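Local structure of blue-light-activated histidine kinase 2 (Erythrobacter litoralis HTCC2594, 4R38) at residues E85-T90 and L105-L110; E99-H104 and Q124-Q129; S25-D30 and R43-M48. The protein senses blue light through the flavin-binding LOV domain described here and acts as a histidine kinase that raises bacterial virulence in the light. All coordinates share one frame; numbering follows the deposited sequence.

Interaction 1 (E85-T90 and L105-L110); sequences EEVEET and LLMGPL. With RBF (riboflavin), chain E.
V87 and M107 face each other in an antiparallel backbone pairing at one margin of the sheet, where the outermost strand 87-94 runs beside strand 100-109. Two reciprocal bonds join this pair, from V87 N to M107 O (2.9 Å) and from M107 N to V87 O, and a second reciprocal set links E89 with L105. Between them, E88 and L106 form a non-hydrogen-bonded pair in which the CA of E88 lies 3.3 Å from L105 O, a CA-H...O contact. The two strands form a hairpin of the PAS fold, in this chain a LOV domain, and the face bearing V87, L105 and M107 looks into the flavin pocket. The side chain of M107 lies alongside that of V87 and points the same way, its CE 3.5 Å from V87 CG1. An extended chain (chi2 174°) carries M107 SD to the dimethylbenzene end of riboflavin, 3.4 Å from C8. L105 reaches the middle of the ring system instead, with CD1 3.4 Å from N5 and CD2 3.6 Å from C4A. Beyond V87, L77 and A80 of helix 71-82 pack on its side chain, and R76 of the same helix makes a salt bridge with E89. On the other face of the sheet the E88 carboxylate lies against L106, with OE2 3.4 Å from CD2, while that oxygen is hydrogen-bonded to H104.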
loop_
_atom_site.group_PDB
_atom_site.type_symbol
_atom_site.label_atom_id
_atom_site.label_comp_id
_atom_site.label_asym_id
_atom_site.label_seq_id
_atom_site.Cartn_x
_atom_site.Cartn_y
_atom_site.Cartn_z
ATOM N N GLU A 85 7.429 10.581 5.384
ATOM C CA GLU A 85 8.045 11.007 4.114
ATOM C C GLU A 85 7.379 10.361 2.905
ATOM O O GLU A 85 6.824 9.266 2.989
ATOM C CB GLU A 85 9.520 10.608 4.065
ATOM C CG GLU A 85 10.443 11.277 5.067
ATOM C CD GLU A 85 11.877 10.732 4.990
ATOM O OE1 GLU A 85 12.098 9.658 4.371
ATOM O OE2 GLU A 85 12.785 11.378 5.559
ATOM N N GLU A 86 7.441 11.045 1.763
ATOM C CA GLU A 86 6.989 10.446 0.521
ATOM C C GLU A 86 7.990 9.374 0.117
ATOM O O GLU A 86 9.181 9.499 0.394
ATOM C CB GLU A 86 6.917 11.503 -0.604
ATOM C CG GLU A 86 5.990 12.661 -0.371
ATOM C CD GLU A 86 5.987 13.614 -1.566
ATOM O OE1 GLU A 86 6.926 13.523 -2.392
ATOM O OE2 GLU A 86 5.047 14.433 -1.688
ATOM N N VAL A 87 7.517 8.326 -0.549
ATOM C CA VAL A 87 8.397 7.303 -1.051
ATOM C C VAL A 87 7.812 6.627 -2.286
ATOM O O VAL A 87 6.599 6.543 -2.452
ATOM C CB VAL A 87 8.645 6.222 0.050
ATOM C CG1 VAL A 87 7.359 5.473 0.364
ATOM C CG2 VAL A 87 9.754 5.270 -0.341
ATOM N N GLU A 88 8.704 6.145 -3.140
ATOM C CA GLU A 88 8.334 5.423 -4.339
ATOM C C GLU A 88 9.234 4.174 -4.419
ATOM O O GLU A 88 10.442 4.282 -4.266
ATOM C CB GLU A 88 8.513 6.382 -5.523
ATOM C CG GLU A 88 8.259 5.820 -6.890
ATOM C CD GLU A 88 8.131 6.938 -7.930
ATOM O OE1 GLU A 88 8.646 8.051 -7.688
ATOM O OE2 GLU A 88 7.508 6.705 -8.981
ATOM N N GLU A 89 8.632 2.994 -4.605
ATOM C CA GLU A 89 9.340 1.714 -4.687
ATOM C C GLU A 89 8.573 0.764 -5.601
ATOM O O GLU A 89 7.344 0.753 -5.594
ATOM C CB GLU A 89 9.438 1.022 -3.314
ATOM C CG GLU A 89 10.337 1.686 -2.291
ATOM C CD GLU A 89 11.807 1.594 -2.646
ATOM O OE1 GLU A 89 12.215 0.603 -3.303
ATOM O OE2 GLU A 89 12.554 2.524 -2.262
ATOM N N THR A 90 9.302 -0.055 -6.359
ATOM C CA THR A 90 8.698 -1.166 -7.084
ATOM C C THR A 90 8.924 -2.459 -6.296
ATOM O O THR A 90 10.059 -2.862 -6.081
ATOM C CB THR A 90 9.282 -1.275 -8.486
ATOM O OG1 THR A 90 9.092 -0.022 -9.162
ATOM C CG2 THR A 90 8.604 -2.387 -9.278
ATOM N N LEU A 105 4.641 1.304 -6.298
ATOM C CA LEU A 105 3.909 1.970 -5.246
ATOM C C LEU A 105 4.470 3.377 -5.049
ATOM O O LEU A 105 5.685 3.569 -4.991
ATOM C CB LEU A 105 4.062 1.143 -3.958
ATOM C CG LEU A 105 3.465 1.645 -2.649
ATOM C CD1 LEU A 105 1.943 1.691 -2.649
ATOM C CD2 LEU A 105 3.958 0.737 -1.510
ATOM N N LEU A 106 3.586 4.358 -4.987
ATOM C CA LEU A 106 3.942 5.721 -4.622
ATOM C C LEU A 106 3.079 6.093 -3.451
ATOM O O LEU A 106 1.858 6.061 -3.553
ATOM C CB LEU A 106 3.656 6.719 -5.749
ATOM C CG LEU A 106 4.440 6.511 -7.020
ATOM C CD1 LEU A 106 3.700 5.549 -7.922
ATOM C CD2 LEU A 106 4.616 7.855 -7.706
ATOM N N MET A 107 3.685 6.487 -2.346
ATOM C CA MET A 107 2.872 6.856 -1.212
ATOM C C MET A 107 3.521 7.942 -0.389
ATOM O O MET A 107 4.665 8.325 -0.608
ATOM C CB MET A 107 2.583 5.611 -0.363
ATOM C CG MET A 107 3.788 5.115 0.351
ATOM S SD MET A 107 3.484 3.754 1.485
ATOM C CE MET A 107 5.060 3.608 2.321
ATOM N N GLY A 108 2.732 8.484 0.524
ATOM C CA GLY A 108 3.182 9.551 1.378
ATOM C C GLY A 108 2.046 10.089 2.225
ATOM O O GLY A 108 0.920 9.596 2.173
ATOM N N PRO A 109 2.352 11.102 3.028
ATOM C CA PRO A 109 1.351 11.718 3.897
ATOM C C PRO A 109 0.178 12.224 3.072
ATOM O O PRO A 109 0.375 12.856 2.016
ATOM C CB PRO A 109 2.099 12.901 4.512
ATOM C CG PRO A 109 3.526 12.529 4.429
ATOM C CD PRO A 109 3.667 11.749 3.159
ATOM N N LEU A 110 -1.025 11.916 3.542
ATOM C CA LEU A 110 -2.254 12.461 2.963
ATOM C C LEU A 110 -2.335 13.966 3.125
ATOM O O LEU A 110 -2.859 14.656 2.256
ATOM C CB LEU A 110 -3.475 11.821 3.636
ATOM C CG LEU A 110 -4.860 12.209 3.122
ATOM C CD1 LEU A 110 -5.014 11.866 1.648
ATOM C CD2 LEU A 110 -5.921 11.500 3.959
HETATM N N1 RBF E . 3.009 -2.671 0.458
HETATM C C2 RBF E . 2.845 -3.542 -0.572
HETATM O O2 RBF E . 3.508 -4.561 -0.615
HETATM N N3 RBF E . 1.940 -3.254 -1.555
HETATM C C4 RBF E . 1.128 -2.175 -1.495
HETATM O O4 RBF E . 0.302 -1.938 -2.406
HETATM C C4A RBF E . 1.223 -1.284 -0.397
HETATM N N5 RBF E . 0.414 -0.204 -0.242
HETATM C C5A RBF E . 0.540 0.602 0.827
HETATM C C6 RBF E . -0.280 1.751 1.006
HETATM C C7 RBF E . -0.159 2.575 2.123
HETATM C C7M RBF E . -1.108 3.798 2.201
HETATM C C8 RBF E . 0.810 2.287 3.084
HETATM C C8M RBF E . 1.052 3.128 4.338
HETATM C C9 RBF E . 1.618 1.195 2.924
HETATM C C9A RBF E . 1.520 0.324 1.800
HETATM N N10 RBF E . 2.339 -0.788 1.702
HETATM C C10 RBF E . 2.209 -1.611 0.592
HETATM C "C1'" RBF E . 3.422 -1.078 2.642
HETATM C "C2'" RBF E . 3.108 -2.013 3.805
HETATM O "O2'" RBF E . 1.843 -1.731 4.247
HETATM C "C3'" RBF E . 4.131 -1.785 4.913
HETATM O "O3'" RBF E . 4.005 -0.485 5.417
HETATM C "C4'" RBF E . 5.562 -1.962 4.412
HETATM O "O4'" RBF E . 5.770 -3.258 3.912
HETATM C "C5'" RBF E . 6.563 -1.693 5.528
HETATM O "O5'" RBF E . 6.327 -2.568 6.617
#

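Interaction 2 (E99-H104 and Q124-Q129); sequences EGFWNH and QVDMGQ. With RBF (riboflavin), chain E.
The N103 amide lies against the CB and CG of Q124 at the flavin end of the antiparallel pairing between strands 100-109 and 119-128, neighbours in the sheet of the LOV domain. Q124 starts with CB 3.3 Å from N103 OD1, which is buried against it with no hydrogen-bond partner in the model. CG passes 3.3 Å from riboflavin O4 and 3.5 Å from N103 ND2, and the bend at chi2 (82°) then places CD. At the tip, NE2 makes weak hydrogen bonds to flavin N5 and O4, both at 3.4 Å, and also bonds to T27 OG1; the other end of the amide, OE1, is hydrogen-bonded to S25 OG. The N103 amide, its plane turned 68° from that of Q124, sends ND2 to the same O4 in another weak bond, and ND2 is also hydrogen-bonded to N93 OD1. Further along, H104 and V125 exchange two backbone bonds, and M127 CE packs 3.2 Å from H104 CB. W102 O accepts from M127 N, and W102 N donates to G128 O (2.8 Å). D126 OD1 takes the backbone N of G128 in an Asx turn, while R95 makes salt bridges with both D126 OD2 and E99 OE1. Q124 is a flavin contact of the kind that in LOV photoreceptors senses formation of the cysteine adduct at C4A. With NE2 facing N5 as a donor, its bonding suits an unprotonated N5; protonation of N5 on adduct formation would probably favour a rearrangement of this amide, which could carry the signal into the sheet.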
loop_
_atom_site.group_PDB
_atom_site.type_symbol
_atom_site.label_atom_id
_atom_site.label_comp_id
_atom_site.label_asym_id
_atom_site.label_seq_id
_atom_site.Cartn_x
_atom_site.Cartn_y
_atom_site.Cartn_z
ATOM N N GLU A 99 -0.990 -15.117 -8.033
ATOM C CA GLU A 99 -0.160 -14.623 -9.125
ATOM C C GLU A 99 0.750 -13.491 -8.648
ATOM O O GLU A 99 0.301 -12.513 -8.036
ATOM C CB GLU A 99 -1.030 -14.142 -10.289
ATOM C CG GLU A 99 -0.235 -13.566 -11.454
ATOM C CD GLU A 99 -1.098 -13.260 -12.677
ATOM O OE1 GLU A 99 -2.170 -12.637 -12.518
ATOM O OE2 GLU A 99 -0.701 -13.652 -13.801
ATOM N N GLY A 100 2.037 -13.629 -8.919
ATOM C CA GLY A 100 2.963 -12.578 -8.561
ATOM C C GLY A 100 2.885 -11.462 -9.574
ATOM O O GLY A 100 2.560 -11.699 -10.752
ATOM N N PHE A 101 3.166 -10.244 -9.118
ATOM C CA PHE A 101 3.276 -9.097 -10.014
ATOM C C PHE A 101 4.122 -7.999 -9.405
ATOM O O PHE A 101 4.249 -7.916 -8.192
ATOM C CB PHE A 101 1.889 -8.554 -10.368
ATOM C CG PHE A 101 1.175 -7.854 -9.218
ATOM C CD1 PHE A 101 1.121 -6.470 -9.159
ATOM C CD2 PHE A 101 0.558 -8.590 -8.209
ATOM C CE1 PHE A 101 0.465 -5.813 -8.111
ATOM C CE2 PHE A 101 -0.093 -7.947 -7.168
ATOM C CZ PHE A 101 -0.152 -6.557 -7.122
ATOM N N TRP A 102 4.694 -7.149 -10.253
ATOM C CA TRP A 102 5.438 -5.988 -9.797
ATOM C C TRP A 102 4.483 -4.808 -9.551
ATOM O O TRP A 102 3.663 -4.446 -10.395
ATOM C CB TRP A 102 6.549 -5.623 -10.791
ATOM C CG TRP A 102 7.687 -6.621 -10.795
ATOM C CD1 TRP A 102 7.954 -7.566 -11.751
ATOM C CD2 TRP A 102 8.692 -6.788 -9.780
ATOM N NE1 TRP A 102 9.064 -8.297 -11.402
ATOM C CE2 TRP A 102 9.540 -7.838 -10.199
ATOM C CE3 TRP A 102 8.967 -6.138 -8.573
ATOM C CZ2 TRP A 102 10.635 -8.259 -9.445
ATOM C CZ3 TRP A 102 10.056 -6.560 -7.822
ATOM C CH2 TRP A 102 10.879 -7.605 -8.264
ATOM N N ASN A 103 4.570 -4.245 -8.356
ATOM C CA ASN A 103 3.699 -3.165 -7.946
ATOM C C ASN A 103 4.571 -1.943 -7.763
ATOM O O ASN A 103 5.462 -1.930 -6.915
ATOM C CB ASN A 103 3.020 -3.552 -6.631
ATOM C CG ASN A 103 2.027 -2.504 -6.123
ATOM O OD1 ASN A 103 1.968 -1.338 -6.587
ATOM N ND2 ASN A 103 1.223 -2.914 -5.170
ATOM N N HIS A 104 4.346 -0.932 -8.599
ATOM C CA HIS A 104 5.029 0.341 -8.453
ATOM C C HIS A 104 4.173 1.173 -7.528
ATOM O O HIS A 104 3.122 1.670 -7.908
ATOM C CB HIS A 104 5.192 1.029 -9.808
ATOM C CG HIS A 104 6.053 2.254 -9.768
ATOM N ND1 HIS A 104 7.117 2.447 -10.620
ATOM C CD2 HIS A 104 5.986 3.360 -8.990
ATOM C CE1 HIS A 104 7.689 3.608 -10.351
ATOM N NE2 HIS A 104 7.020 4.183 -9.368
ATOM N N GLN A 124 -1.055 2.405 -6.464
ATOM C CA GLN A 124 -0.398 1.216 -6.937
ATOM C C GLN A 124 -0.587 1.109 -8.429
ATOM O O GLN A 124 -1.710 1.213 -8.929
ATOM C CB GLN A 124 -1.021 -0.022 -6.322
ATOM C CG GLN A 124 -0.844 -0.106 -4.852
ATOM C CD GLN A 124 -1.838 0.689 -4.045
ATOM O OE1 GLN A 124 -2.890 1.098 -4.531
ATOM N NE2 GLN A 124 -1.507 0.899 -2.771
ATOM N N VAL A 125 0.518 0.872 -9.117
ATOM C CA VAL A 125 0.506 0.657 -10.554
ATOM C C VAL A 125 1.070 -0.729 -10.845
ATOM O O VAL A 125 2.215 -1.036 -10.504
ATOM C CB VAL A 125 1.373 1.691 -11.284
ATOM C CG1 VAL A 125 1.323 1.448 -12.799
ATOM C CG2 VAL A 125 0.922 3.096 -10.949
ATOM N N ASP A 126 0.246 -1.561 -11.467
ATOM C CA ASP A 126 0.618 -2.908 -11.873
ATOM C C ASP A 126 1.602 -2.869 -13.045
ATOM O O ASP A 126 1.227 -2.462 -14.154
ATOM C CB ASP A 126 -0.666 -3.633 -12.277
ATOM C CG ASP A 126 -0.488 -5.123 -12.476
ATOM O OD1 ASP A 126 0.656 -5.612 -12.653
ATOM O OD2 ASP A 126 -1.533 -5.806 -12.471
ATOM N N MET A 127 2.848 -3.299 -12.806
ATOM C CA MET A 127 3.877 -3.314 -13.846
ATOM C C MET A 127 4.031 -4.713 -14.458
ATOM O O MET A 127 4.925 -4.939 -15.275
ATOM C CB MET A 127 5.226 -2.857 -13.283
ATOM C CG MET A 127 5.231 -1.462 -12.686
ATOM S SD MET A 127 4.898 -0.236 -13.947
ATOM C CE MET A 127 4.811 1.309 -13.022
ATOM N N GLY A 128 3.192 -5.659 -14.038
ATOM C CA GLY A 128 3.149 -6.980 -14.660
ATOM C C GLY A 128 4.139 -7.993 -14.120
ATOM O O GLY A 128 4.649 -7.840 -13.014
ATOM N N GLN A 129 4.414 -9.019 -14.927
ATOM C CA GLN A 129 5.277 -10.139 -14.537
ATOM C C GLN A 129 6.608 -10.136 -15.291
ATOM O O GLN A 129 7.340 -9.146 -15.293
ATOM C CB GLN A 129 4.556 -11.473 -14.787
ATOM C CG GLN A 129 3.374 -11.755 -13.843
ATOM C CD GLN A 129 2.158 -10.846 -14.056
ATOM O OE1 GLN A 129 1.469 -10.484 -13.096
ATOM N NE2 GLN A 129 1.876 -10.495 -15.311
HETATM N N1 RBF E . 3.009 -2.671 0.458
HETATM C C2 RBF E . 2.845 -3.542 -0.572
HETATM O O2 RBF E . 3.508 -4.561 -0.615
HETATM N N3 RBF E . 1.940 -3.254 -1.555
HETATM C C4 RBF E . 1.128 -2.175 -1.495
HETATM O O4 RBF E . 0.302 -1.938 -2.406
HETATM C C4A RBF E . 1.223 -1.284 -0.397
HETATM N N5 RBF E . 0.414 -0.204 -0.242
HETATM C C5A RBF E . 0.540 0.602 0.827
HETATM C C6 RBF E . -0.280 1.751 1.006
HETATM C C7 RBF E . -0.159 2.575 2.123
HETATM C C7M RBF E . -1.108 3.798 2.201
HETATM C C8 RBF E . 0.810 2.287 3.084
HETATM C C8M RBF E . 1.052 3.128 4.338
HETATM C C9 RBF E . 1.618 1.195 2.924
HETATM C C9A RBF E . 1.520 0.324 1.800
HETATM N N10 RBF E . 2.339 -0.788 1.702
HETATM C C10 RBF E . 2.209 -1.611 0.592
HETATM C "C1'" RBF E . 3.422 -1.078 2.642
HETATM C "C2'" RBF E . 3.108 -2.013 3.805
HETATM O "O2'" RBF E . 1.843 -1.731 4.247
HETATM C "C3'" RBF E . 4.131 -1.785 4.913
HETATM O "O3'" RBF E . 4.005 -0.485 5.417
HETATM C "C4'" RBF E . 5.562 -1.962 4.412
HETATM O "O4'" RBF E . 5.770 -3.258 3.912
HETATM C "C5'" RBF E . 6.563 -1.693 5.528
HETATM O "O5'" RBF E . 6.327 -2.568 6.617
#

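Interaction 3 (S25-D30 and R43-M48); sequences SLTIAD and RAFEQM. With RBF (riboflavin), chain E.
S25 and F45 meet at the flank of the riboflavin pocket, where helix 43-49 of the PAS fold packs against strand 25-30. The axes of the two short segments approach to 6.1 Å, and the contact is buried. It is concentrated at S25 and T27: S25 sits over the first turn of the helix, its backbone N 3.3 Å from A44 CB, and its OG 3.2 Å from F45 CA. That hydroxyl also lies at the edge of the F45 ring, near the ring plane, and is hydrogen-bonded to Q124 OE1 of strand 119-128; the polar atom thus has a partner although its neighbours on the helix are carbons. M48, one helical turn after A44, brings its CE to the same oxygen from further along the helix, through a chain bent at chi3 (77°). N42 OD1 accepts from both L26 N and F45 N, joining the strand and the helix.

T27 divides its two branches between protein and flavin. CG2 packs obliquely against the F45 ring, 3.4 Å from CD1 and 3.6 Å from CE1. OG1, set by chi1 of 61° between the backbone N and the carbonyl carbon, lies beside the dimethylbenzene end of riboflavin, 3.3 Å from C6. F45 extends inward to touch C61, F63 and L64. C61 is the cysteine that forms the flavin adduct, which is absent in this structure, so the ring helps to wall in the photochemical site. Beyond T27 the strand continues along the flavin, and A29 CB lies 3.9 Å from its methyl carbon C7M.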
loop_
_atom_site.group_PDB
_atom_site.type_symbol
_atom_site.label_atom_id
_atom_site.label_comp_id
_atom_site.label_asym_id
_atom_site.label_seq_id
_atom_site.Cartn_x
_atom_site.Cartn_y
_atom_site.Cartn_z
ATOM N N SER A 25 -5.589 2.457 -8.806
ATOM C CA SER A 25 -5.666 1.861 -7.465
ATOM C C SER A 25 -5.195 2.882 -6.442
ATOM O O SER A 25 -4.136 3.497 -6.593
ATOM C CB SER A 25 -4.798 0.603 -7.414
ATOM O OG SER A 25 -4.766 0.013 -6.100
ATOM N N LEU A 26 -6.017 3.100 -5.422
ATOM C CA LEU A 26 -5.693 4.035 -4.361
ATOM C C LEU A 26 -6.064 3.426 -3.022
ATOM O O LEU A 26 -7.068 2.717 -2.915
ATOM C CB LEU A 26 -6.440 5.342 -4.586
ATOM C CG LEU A 26 -6.101 6.498 -3.624
ATOM C CD1 LEU A 26 -6.058 7.823 -4.365
ATOM C CD2 LEU A 26 -7.094 6.533 -2.485
ATOM N N THR A 27 -5.225 3.698 -2.022
ATOM C CA THR A 27 -5.392 3.179 -0.673
ATOM C C THR A 27 -5.069 4.286 0.319
ATOM O O THR A 27 -4.264 5.171 0.034
ATOM C CB THR A 27 -4.429 2.029 -0.395
ATOM O OG1 THR A 27 -3.079 2.498 -0.529
ATOM C CG2 THR A 27 -4.666 0.854 -1.353
ATOM N N ILE A 28 -5.714 4.262 1.482
ATOM C CA ILE A 28 -5.397 5.211 2.534
ATOM C C ILE A 28 -5.257 4.370 3.791
ATOM O O ILE A 28 -6.075 3.483 4.005
ATOM C CB ILE A 28 -6.510 6.245 2.748
ATOM C CG1 ILE A 28 -6.718 7.112 1.480
ATOM C CG2 ILE A 28 -6.220 7.159 3.940
ATOM C CD1 ILE A 28 -7.960 7.946 1.524
ATOM N N ALA A 29 -4.226 4.646 4.590
ATOM C CA ALA A 29 -3.974 3.922 5.843
ATOM C C ALA A 29 -3.957 4.898 6.996
ATOM O O ALA A 29 -3.516 6.016 6.830
ATOM C CB ALA A 29 -2.649 3.217 5.781
ATOM N N ASP A 30 -4.423 4.462 8.168
ATOM C CA ASP A 30 -4.324 5.273 9.368
ATOM C C ASP A 30 -3.070 4.786 10.083
ATOM O O ASP A 30 -3.089 3.740 10.750
ATOM C CB ASP A 30 -5.577 5.094 10.230
ATOM C CG ASP A 30 -5.580 6.009 11.462
ATOM O OD1 ASP A 30 -4.474 6.373 11.917
ATOM O OD2 ASP A 30 -6.679 6.372 11.970
ATOM N N ARG A 43 -12.153 0.593 -5.992
ATOM C CA ARG A 43 -12.464 -0.522 -6.867
ATOM C C ARG A 43 -11.255 -0.934 -7.700
ATOM O O ARG A 43 -11.079 -2.106 -7.989
ATOM C CB ARG A 43 -13.633 -0.134 -7.784
ATOM C CG ARG A 43 -14.133 -1.275 -8.631
ATOM C CD ARG A 43 -15.303 -0.847 -9.513
ATOM N NE ARG A 43 -15.687 -1.919 -10.431
ATOM C CZ ARG A 43 -16.576 -1.794 -11.412
ATOM N NH1 ARG A 43 -17.192 -0.634 -11.621
ATOM N NH2 ARG A 43 -16.847 -2.837 -12.190
ATOM N N ALA A 44 -10.430 0.023 -8.127
ATOM C CA ALA A 44 -9.228 -0.325 -8.901
ATOM C C ALA A 44 -8.255 -1.192 -8.090
ATOM O O ALA A 44 -7.575 -2.057 -8.645
ATOM C CB ALA A 44 -8.514 0.946 -9.406
ATOM N N PHE A 45 -8.178 -0.958 -6.782
ATOM C CA PHE A 45 -7.357 -1.789 -5.911
ATOM C C PHE A 45 -7.905 -3.198 -5.870
ATOM O O PHE A 45 -7.154 -4.138 -5.981
ATOM C CB PHE A 45 -7.320 -1.234 -4.502
ATOM C CG PHE A 45 -6.526 -2.066 -3.535
ATOM C CD1 PHE A 45 -5.174 -1.815 -3.342
ATOM C CD2 PHE A 45 -7.128 -3.096 -2.834
ATOM C CE1 PHE A 45 -4.441 -2.565 -2.439
ATOM C CE2 PHE A 45 -6.407 -3.848 -1.928
ATOM C CZ PHE A 45 -5.059 -3.590 -1.733
ATOM N N GLU A 46 -9.219 -3.318 -5.705
ATOM C CA GLU A 46 -9.871 -4.623 -5.717
ATOM C C GLU A 46 -9.586 -5.366 -7.017
ATOM O O GLU A 46 -9.276 -6.540 -6.996
ATOM C CB GLU A 46 -11.388 -4.484 -5.550
ATOM C CG GLU A 46 -11.861 -3.868 -4.247
ATOM C CD GLU A 46 -13.374 -3.939 -4.125
ATOM O OE1 GLU A 46 -14.075 -3.464 -5.050
ATOM O OE2 GLU A 46 -13.874 -4.495 -3.127
ATOM N N GLN A 47 -9.674 -4.666 -8.150
ATOM C CA GLN A 47 -9.502 -5.323 -9.440
ATOM C C GLN A 47 -8.068 -5.758 -9.681
ATOM O O GLN A 47 -7.830 -6.832 -10.231
ATOM C CB GLN A 47 -9.952 -4.408 -10.581
ATOM C CG GLN A 47 -11.448 -4.146 -10.607
ATOM C CD GLN A 47 -11.843 -3.122 -11.667
ATOM O OE1 GLN A 47 -10.986 -2.523 -12.322
ATOM N NE2 GLN A 47 -13.148 -2.916 -11.836
ATOM N N MET A 48 -7.109 -4.935 -9.271
ATOM C CA MET A 48 -5.694 -5.285 -9.399
ATOM C C MET A 48 -5.279 -6.443 -8.488
ATOM O O MET A 48 -4.551 -7.347 -8.909
ATOM C CB MET A 48 -4.812 -4.078 -9.087
ATOM C CG MET A 48 -3.299 -4.382 -9.132
ATOM S SD MET A 48 -2.307 -2.975 -8.584
ATOM C CE MET A 48 -2.558 -3.114 -6.805
HETATM N N1 RBF E . 3.009 -2.671 0.458
HETATM C C2 RBF E . 2.845 -3.542 -0.572
HETATM O O2 RBF E . 3.508 -4.561 -0.615
HETATM N N3 RBF E . 1.940 -3.254 -1.555
HETATM C C4 RBF E . 1.128 -2.175 -1.495
HETATM O O4 RBF E . 0.302 -1.938 -2.406
HETATM C C4A RBF E . 1.223 -1.284 -0.397
HETATM N N5 RBF E . 0.414 -0.204 -0.242
HETATM C C5A RBF E . 0.540 0.602 0.827
HETATM C C6 RBF E . -0.280 1.751 1.006
HETATM C C7 RBF E . -0.159 2.575 2.123
HETATM C C7M RBF E . -1.108 3.798 2.201
HETATM C C8 RBF E . 0.810 2.287 3.084
HETATM C C8M RBF E . 1.052 3.128 4.338
HETATM C C9 RBF E . 1.618 1.195 2.924
HETATM C C9A RBF E . 1.520 0.324 1.800
HETATM N N10 RBF E . 2.339 -0.788 1.702
HETATM C C10 RBF E . 2.209 -1.611 0.592
HETATM C "C1'" RBF E . 3.422 -1.078 2.642
HETATM C "C2'" RBF E . 3.108 -2.013 3.805
HETATM O "O2'" RBF E . 1.843 -1.731 4.247
HETATM C "C3'" RBF E . 4.131 -1.785 4.913
HETATM O "O3'" RBF E . 4.005 -0.485 5.417
HETATM C "C4'" RBF E . 5.562 -1.962 4.412
HETATM O "O4'" RBF E . 5.770 -3.258 3.912
HETATM C "C5'" RBF E . 6.563 -1.693 5.528
HETATM O "O5'" RBF E . 6.327 -2.568 6.617
#

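All three contacts border one riboflavin within a single PAS domain, their centres 14 to 16 Å apart. Interaction 3 closes before the others open along the chain, whereas the segments of interactions 1 and 2 alternate because both draw on strand 100-109. Across the five-stranded sheet, interaction 1 joins the outermost strand 87-94 to 100-109, interaction 2 joins 100-109 to 119-128, and interaction 3 sets helix 43-49 against strand 25-30, the next neighbour. H104 connects interactions 1 and 2, and Q124 connects 2 and 3. Q124, bonded to both the flavin and strand 25-30, gives a plausible route for light-driven change to reach the sheet.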